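Local coordinates for probable leucine/isoleucine/valine-binding protein (Rhodopirellula baltica, PDB 4KV7) that probably binds leucine, isoleucine, valine or a related small ligand between its two lobes, as in other periplasmic binding proteins of the leucine-binding family, at residues A[27-32]-A[197-202]; A[139-144]-A[246-251]. The protein carries 1 engineered substitution. One frame throughout, in Å; residues are numbered along the deposited sequence. Where two conformers were deposited one is given.

Contact 1: A[27-32]-A[197-202]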
loop_
_atom_site.group_PDB
_atom_site.type_symbol
_atom_site.label_atom_id
_atom_site.label_comp_id
_atom_site.label_asym_id
_atom_site.label_seq_id
_atom_site.Cartn_x
_atom_site.Cartn_y
_atom_site.Cartn_z
ATOM N N SER A 27 11.183 -11.575 -1.041
ATOM C CA SER A 27 12.430 -11.717 -0.306
ATOM C C SER A 27 13.072 -10.340 -0.236
ATOM O O SER A 27 12.593 -9.381 -0.835
ATOM C CB SER A 27 13.374 -12.685 -1.021
ATOM O OG SER A 27 13.832 -12.125 -2.246
ATOM N N GLY A 28 14.178 -10.247 0.482
ATOM C CA GLY A 28 14.855 -8.977 0.638
ATOM C C GLY A 28 14.318 -8.167 1.802
ATOM O O GLY A 28 13.426 -8.617 2.524
ATOM N N PRO A 29 14.854 -6.963 1.990
ATOM C CA PRO A 29 14.569 -6.208 3.218
ATOM C C PRO A 29 13.150 -5.659 3.336
ATOM O O PRO A 29 12.800 -5.253 4.446
ATOM C CB PRO A 29 15.611 -5.076 3.201
ATOM C CG PRO A 29 16.033 -4.965 1.791
ATOM C CD PRO A 29 15.914 -6.339 1.184
ATOM N N ALA A 30 12.366 -5.666 2.257
ATOM C CA ALA A 30 10.970 -5.220 2.312
ATOM C C ALA A 30 9.997 -6.386 2.109
ATOM O O ALA A 30 8.818 -6.169 1.797
ATOM C CB ALA A 30 10.719 -4.119 1.284
ATOM N N ALA A 31 10.476 -7.615 2.293
ATOM C CA ALA A 31 9.677 -8.815 2.020
ATOM C C ALA A 31 8.331 -8.878 2.731
ATOM O O ALA A 31 7.391 -9.470 2.210
ATOM C CB ALA A 31 10.463 -10.059 2.341
ATOM N N GLU A 32 8.221 -8.287 3.916
ATOM C CA GLU A 32 6.949 -8.351 4.628
ATOM C C GLU A 32 5.807 -7.740 3.821
ATOM O O GLU A 32 4.652 -8.148 3.954
ATOM C CB GLU A 32 7.044 -7.675 5.986
ATOM C CG GLU A 32 7.814 -8.497 6.999
ATOM C CD GLU A 32 7.098 -9.794 7.345
ATOM O OE1 GLU A 32 5.909 -9.743 7.721
ATOM O OE2 GLU A 32 7.730 -10.863 7.231
ATOM N N ARG A 197 18.976 5.258 0.535
ATOM C CA ARG A 197 18.888 4.467 -0.685
ATOM C C ARG A 197 18.013 3.227 -0.492
ATOM O O ARG A 197 18.159 2.496 0.503
ATOM C CB ARG A 197 20.293 4.059 -1.157
ATOM C CG ARG A 197 20.276 3.207 -2.420
ATOM C CD ARG A 197 21.619 3.168 -3.145
ATOM N NE ARG A 197 22.649 2.397 -2.457
ATOM C CZ ARG A 197 22.784 1.078 -2.540
ATOM N NH1 ARG A 197 21.922 0.368 -3.248
ATOM N NH2 ARG A 197 23.772 0.471 -1.897
ATOM N N ARG A 198 17.110 2.990 -1.443
ATOM C CA ARG A 198 16.203 1.842 -1.411
ATOM C C ARG A 198 16.912 0.529 -1.106
ATOM O O ARG A 198 17.958 0.215 -1.675
ATOM C CB ARG A 198 15.464 1.710 -2.741
ATOM C CG ARG A 198 14.473 0.548 -2.760
ATOM C CD ARG A 198 13.725 0.437 -4.096
ATOM N NE ARG A 198 14.614 0.081 -5.196
ATOM C CZ ARG A 198 15.045 0.910 -6.144
ATOM N NH1 ARG A 198 14.681 2.186 -6.165
ATOM N NH2 ARG A 198 15.861 0.455 -7.081
ATOM N N ASN A 199 16.306 -0.228 -0.197
ATOM C CA ASN A 199 16.770 -1.553 0.195
ATOM C C ASN A 199 18.111 -1.559 0.912
ATOM O O ASN A 199 18.743 -2.591 1.031
ATOM C CB ASN A 199 16.703 -2.547 -0.972
ATOM C CG ASN A 199 15.272 -2.938 -1.303
ATOM O OD1 ASN A 199 14.416 -2.980 -0.419
ATOM N ND2 ASN A 199 15.004 -3.203 -2.575
ATOM N N THR A 200 18.514 -0.406 1.434
ATOM C CA THR A 200 19.658 -0.326 2.332
ATOM C C THR A 200 19.184 0.102 3.708
ATOM O O THR A 200 18.026 0.484 3.891
ATOM C CB THR A 200 20.724 0.708 1.869
ATOM O OG1 THR A 200 20.278 2.041 2.152
ATOM C CG2 THR A 200 21.082 0.549 0.391
ATOM N N SER A 201 20.094 0.059 4.675
ATOM C CA SER A 201 19.846 0.607 6.006
ATOM C C SER A 201 20.677 1.875 6.218
ATOM O O SER A 201 20.943 2.273 7.357
ATOM C CB SER A 201 20.220 -0.415 7.072
ATOM O OG SER A 201 21.620 -0.606 7.040
ATOM N N GLN A 202 21.109 2.493 5.127
ATOM C CA GLN A 202 22.040 3.609 5.222
ATOM C C GLN A 202 21.306 4.916 5.466
ATOM O O GLN A 202 21.026 5.672 4.535
ATOM C CB GLN A 202 22.903 3.668 3.966
ATOM C CG GLN A 202 23.775 2.431 3.805
ATOM C CD GLN A 202 24.514 2.399 2.487
ATOM O OE1 GLN A 202 24.896 3.440 1.950
ATOM N NE2 GLN A 202 24.691 1.202 1.938
#

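Contact 2: A[139-144]-A[246-251]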
loop_
_atom_site.group_PDB
_atom_site.type_symbol
_atom_site.label_atom_id
_atom_site.label_comp_id
_atom_site.label_asym_id
_atom_site.label_seq_id
_atom_site.Cartn_x
_atom_site.Cartn_y
_atom_site.Cartn_z
ATOM N N ALA A 139 -0.472 11.480 -1.877
ATOM C CA ALA A 139 -0.904 12.870 -1.772
ATOM C C ALA A 139 -2.003 12.997 -0.715
ATOM O O ALA A 139 -1.997 13.933 0.093
ATOM C CB ALA A 139 -1.392 13.380 -3.114
ATOM N N GLU A 140 -2.954 12.070 -0.733
ATOM C CA GLU A 140 -4.035 12.088 0.250
ATOM C C GLU A 140 -3.553 11.793 1.672
ATOM O O GLU A 140 -4.004 12.422 2.623
ATOM C CB GLU A 140 -5.164 11.151 -0.201
ATOM C CG GLU A 140 -5.877 11.709 -1.435
ATOM C CD GLU A 140 -6.731 10.708 -2.202
ATOM O OE1 GLU A 140 -6.446 9.498 -2.194
ATOM O OE2 GLU A 140 -7.693 11.162 -2.853
ATOM N N GLU A 141 -2.631 10.849 1.827
ATOM C CA GLU A 141 -2.108 10.550 3.159
ATOM C C GLU A 141 -1.357 11.737 3.732
ATOM O O GLU A 141 -1.554 12.114 4.898
ATOM C CB GLU A 141 -1.184 9.331 3.145
ATOM C CG GLU A 141 -1.871 8.019 2.819
ATOM C CD GLU A 141 -0.926 6.850 2.961
ATOM O OE1 GLU A 141 -0.376 6.656 4.059
ATOM O OE2 GLU A 141 -0.706 6.116 1.971
ATOM N N THR A 142 -0.477 12.310 2.919
ATOM C CA THR A 142 0.345 13.431 3.383
ATOM C C THR A 142 -0.465 14.688 3.639
ATOM O O THR A 142 -0.145 15.457 4.544
ATOM C CB THR A 142 1.540 13.727 2.445
ATOM O OG1 THR A 142 1.069 13.981 1.117
ATOM C CG2 THR A 142 2.545 12.571 2.449
ATOM N N ALA A 143 -1.520 14.903 2.864
ATOM C CA ALA A 143 -2.403 16.037 3.115
ATOM C C ALA A 143 -3.058 15.878 4.481
ATOM O O ALA A 143 -3.153 16.841 5.248
ATOM C CB ALA A 143 -3.460 16.149 2.018
ATOM N N ALA A 144 -3.533 14.676 4.783
ATOM C CA ALA A 144 -4.172 14.436 6.074
ATOM C C ALA A 144 -3.202 14.699 7.228
ATOM O O ALA A 144 -3.560 15.347 8.209
ATOM C CB ALA A 144 -4.721 13.029 6.140
ATOM N N LEU A 246 5.757 10.202 11.765
ATOM C CA LEU A 246 4.534 9.775 11.085
ATOM C C LEU A 246 4.909 8.921 9.890
ATOM O O LEU A 246 5.655 9.369 9.019
ATOM C CB LEU A 246 3.712 10.965 10.586
ATOM C CG LEU A 246 3.296 11.988 11.647
ATOM C CD1 LEU A 246 4.292 13.144 11.747
ATOM C CD2 LEU A 246 1.895 12.509 11.366
ATOM N N ALA A 247 4.373 7.707 9.824
ATOM C CA ALA A 247 4.699 6.761 8.762
ATOM C C ALA A 247 3.553 6.684 7.768
ATOM O O ALA A 247 2.388 6.540 8.161
ATOM C CB ALA A 247 4.948 5.394 9.362
ATOM N N VAL A 248 3.865 6.745 6.481
ATOM C CA VAL A 248 2.832 6.477 5.483
ATOM C C VAL A 248 2.516 4.987 5.453
ATOM O O VAL A 248 3.251 4.150 6.014
ATOM C CB VAL A 248 3.190 6.993 4.069
ATOM C CG1 VAL A 248 3.401 8.510 4.087
ATOM C CG2 VAL A 248 4.395 6.273 3.497
ATOM N N SER A 249 1.438 4.647 4.761
ATOM C CA SER A 249 0.937 3.281 4.691
ATOM C C SER A 249 1.991 2.253 4.293
ATOM O O SER A 249 2.068 1.159 4.874
ATOM C CB SER A 249 -0.215 3.243 3.688
ATOM O OG SER A 249 0.241 3.702 2.432
ATOM N N PHE A 250 2.779 2.595 3.286
ATOM C CA PHE A 250 3.718 1.684 2.656
ATOM C C PHE A 250 4.843 1.262 3.598
ATOM O O PHE A 250 5.462 0.231 3.369
ATOM C CB PHE A 250 4.309 2.363 1.409
ATOM C CG PHE A 250 5.122 1.453 0.522
ATOM C CD1 PHE A 250 6.485 1.272 0.729
ATOM C CD2 PHE A 250 4.522 0.800 -0.548
ATOM C CE1 PHE A 250 7.223 0.447 -0.091
ATOM C CE2 PHE A 250 5.254 -0.041 -1.360
ATOM C CZ PHE A 250 6.617 -0.219 -1.132
ATOM N N VAL A 251 5.126 2.047 4.639
ATOM C CA VAL A 251 6.186 1.687 5.579
ATOM C C VAL A 251 5.976 0.283 6.129
ATOM O O VAL A 251 6.929 -0.476 6.274
ATOM C CB VAL A 251 6.269 2.710 6.737
ATOM C CG1 VAL A 251 7.255 2.255 7.808
ATOM C CG2 VAL A 251 6.656 4.076 6.201
#

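Contact 1: A[27-32]-A[197-202]
P29 and N199 meet where the two lobes of this periplasmic binding protein come together, each at a turn: a type I turn runs from G28 to A31 and a type II turn from R197 to T200. The N199 side chain carries the contact and crosses the proline ring at about a right angle. Its CB lies 3.7 Å from P29 CG. With CG anti to its own carbonyl carbon (chi1 -72°), the amide swings in toward the 27-32 turn, and the amide carbon CG sits 3.8 Å from the same P29 CG. The oxygen comes nearest: N199 OD1 lies 3.4 Å from P29 CG, while the methyl CB of A30 is 4.2 Å from OD1. The other end of the amide, ND2, is hydrogen-bonded to E69, next to Y68, on which A30 packs. R198 reaches E69 as well through a salt bridge, and a second one ties it to D166. Between the two turns themselves there is only van der Waals contact, 107 Å² in all, so nearby polar links, such as those of N199 ND2 and R198 to E69, lie outside the two turns, an interface consistent with lobes that close and part.

Contact 2: A[139-144]-A[246-251]
E141 and V248 bring the two backbones closest, their CA atoms 6.8 Å apart, where helix 138-151 passes the point at which strand 244-247 ends and the chain turns into helical angles at 249-251. The side chain of E141 spans that distance. It leaves the helix with CG anti to the carbonyl carbon (chi1 -67°) and stays extended beyond CG, which delivers the carboxylate to S249 with both oxygens engaged. OE1 takes the backbone N-H of S249 on its syn lone pair, N to OE1 2.8 Å, at an N-H...O angle of 154°. OE2 takes the hydroxyl, S249 OG to OE2 2.6 Å, again on the syn side but 19° out of the carboxylate plane. These two bonds to S249 and a third, from OE1 to T270 on the adjacent strand, leave the carboxylate little freedom to rotate. OE1 also packs against V248, 3.5 Å from its CA. Beside this polar pair, T142 CG2 and V248 CG1 meet loosely at 4.5 Å. An alanine in place of E141 would probably leave the buried N-H and hydroxyl of S249 without their acceptor and open a gap between helix and strand end. Beyond S249, the ring of F250 leads away from 139-144 to meet Y68, F116 and Y168. The chemistry is that of a buried acid pinning a chain turn to a helix, which probably helps to fix the backbone just before F250.

Contact 2 is core, with all its touching residues buried inside one lobe, where a helix is fastened to the end of a strand in the large mixed sheet. Contact 1 is partly buried and joins loops from different lobes: 197-202 follows the edge strand of that same sheet, while 27-32 leads into helix 31-50 of the other lobe. The centres of contact 1 and contact 2 are about 19 Å apart, and the nearest atoms of contact 1 and contact 2 about 6 Å, without touching. Y68 relates them, lying against A30 near contact 1 and against the F250 ring near contact 2. Directional bonds to a carboxylate hold the core pair; non-directional van der Waals contact of an amide with a proline ring serves the pair between lobes.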